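Side-chain contact in cytokinin riboside 5'-monophosphate phosphoribohydrolase (Corynebacterium glutamicum, PDB 5ZBL), which belongs to the SLOG clan of proteins and has a parallel beta-sheet flanked by helices, assembled as a dimer: residues I73-S76 with L77-E81. Residues are numbered along the deposited sequence; the frame is centred on the assembly and turned at random.
Sequences ITES and LMKGE
Thr74 meets Leu77 and Met78 where strand 69-74 passes into the short helix 75-79 of a beta-alpha-beta unit completed by strand 89-93 of the parallel sheet, a compact example of how one residue can start a helix with both backbone and side chain. Thr74 O accepts from Met78 N at 3.0 Å. The next i to i+4 bond, from Lys79 N to Glu75 O, is 2.7 Å long, and Gly80 N bonds to Ser76 O. Glu81 then adopts positive phi and closes the helix in a Schellman motif, its N bonding back to Met78 O.

At the N-cap, Thr74 OG1 lies between its backbone N and carbonyl carbon (chi1 62°), a rotation that brings it 3.2 Å from Leu77 N for a nearly straight capping bond. Thr74 OG1 also sits 3.5 Å from Leu77 CG, touching the side-chain branch point. Ile73 divides its branches: CG1 packs on Leu77 CB at 3.9 Å, while CG2 meets Met78 SD, the two side chains crossing at about a right angle. Ile73 and Met78 also touch Ile92; Leu77 packs on Leu132 of the second subunit. On the exposed side, Glu75 OE1 approaches Lys79 CD at 3.6 Å and forms a long salt bridge of 3.7 Å to Lys79 NZ.

The Thr74 cap and the backbone bonds together define the helix start, with Ile73 packed against it; the long, exposed charge pair probably adds little.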
loop_
_atom_site.group_PDB
_atom_site.type_symbol
_atom_site.label_atom_id
_atom_site.label_comp_id
_atom_site.label_asym_id
_atom_site.label_seq_id
_atom_site.Cartn_x
_atom_site.Cartn_y
_atom_site.Cartn_z
ATOM N N ILE A 73 -2.391 -14.536 10.618
ATOM C CA ILE A 73 -1.442 -13.763 11.375
ATOM C C ILE A 73 -0.071 -14.400 11.221
ATOM O O ILE A 73 0.037 -15.510 10.732
ATOM C CB ILE A 73 -1.914 -13.725 12.840
ATOM C CG1 ILE A 73 -1.235 -12.595 13.609
ATOM C CG2 ILE A 73 -1.706 -15.070 13.535
ATOM C CD1 ILE A 73 -1.972 -12.237 14.884
ATOM N N THR A 74 0.991 -13.688 11.599
ATOM C CA THR A 74 2.383 -14.216 11.538
ATOM C C THR A 74 2.869 -14.563 12.913
ATOM O O THR A 74 2.317 -14.062 13.893
ATOM C CB THR A 74 3.353 -13.165 11.022
ATOM O OG1 THR A 74 3.366 -12.055 11.939
ATOM C CG2 THR A 74 2.943 -12.664 9.633
ATOM N N GLU A 75 3.920 -15.391 12.993
ATOM C CA GLU A 75 4.598 -15.657 14.278
ATOM C C GLU A 75 5.012 -14.374 14.983
ATOM O O GLU A 75 4.775 -14.251 16.182
ATOM C CB GLU A 75 5.831 -16.581 14.130
ATOM C CG GLU A 75 5.623 -17.983 14.672
ATOM C CD GLU A 75 5.438 -18.028 16.169
ATOM O OE1 GLU A 75 6.436 -17.959 16.911
ATOM O OE2 GLU A 75 4.285 -18.148 16.605
ATOM N N SER A 76 5.630 -13.434 14.247
ATOM C CA SER A 76 6.050 -12.150 14.852
ATOM C C SER A 76 4.939 -11.486 15.626
ATOM O O SER A 76 5.040 -11.332 16.829
ATOM C CB SER A 76 6.588 -11.176 13.810
ATOM O OG SER A 76 7.993 -11.295 13.712
ATOM N N LEU A 77 3.857 -11.127 14.937
ATOM C CA LEU A 77 2.690 -10.465 15.574
ATOM C C LEU A 77 2.063 -11.334 16.671
ATOM O O LEU A 77 1.589 -10.814 17.676
ATOM C CB LEU A 77 1.622 -10.105 14.537
ATOM C CG LEU A 77 2.022 -9.208 13.351
ATOM C CD1 LEU A 77 0.876 -9.127 12.364
ATOM C CD2 LEU A 77 2.460 -7.799 13.769
ATOM N N MET A 78 2.103 -12.657 16.484
ATOM C CA MET A 78 1.592 -13.619 17.462
ATOM C C MET A 78 2.392 -13.633 18.753
ATOM O O MET A 78 1.799 -13.651 19.827
ATOM C CB MET A 78 1.586 -15.041 16.881
ATOM C CG MET A 78 0.759 -16.037 17.681
ATOM S SD MET A 78 -0.994 -15.646 17.501
ATOM C CE MET A 78 -1.669 -16.456 18.962
ATOM N N LYS A 79 3.723 -13.669 18.654
ATOM C CA LYS A 79 4.582 -13.538 19.848
ATOM C C LYS A 79 4.326 -12.185 20.516
ATOM O O LYS A 79 4.571 -12.042 21.710
ATOM C CB LYS A 79 6.087 -13.624 19.509
ATOM C CG LYS A 79 6.696 -15.012 19.394
ATOM C CD LYS A 79 7.901 -15.013 18.442
ATOM C CE LYS A 79 9.121 -15.728 19.012
ATOM N NZ LYS A 79 8.803 -17.055 19.606
ATOM N N GLY A 80 3.869 -11.193 19.746
ATOM C CA GLY A 80 3.396 -9.930 20.309
ATOM C C GLY A 80 2.115 -9.937 21.145
ATOM O O GLY A 80 1.661 -8.864 21.539
ATOM N N GLU A 81 1.516 -11.107 21.404
ATOM C CA GLU A 81 0.237 -11.230 22.151
ATOM C C GLU A 81 -1.004 -10.598 21.426
ATOM O O GLU A 81 -2.048 -10.381 22.045
ATOM C CB GLU A 81 0.376 -10.710 23.612
ATOM C CG GLU A 81 0.887 -11.728 24.643
ATOM C CD GLU A 81 0.709 -11.233 26.087
ATOM O OE1 GLU A 81 1.517 -10.391 26.544
ATOM O OE2 GLU A 81 -0.247 -11.677 26.773
#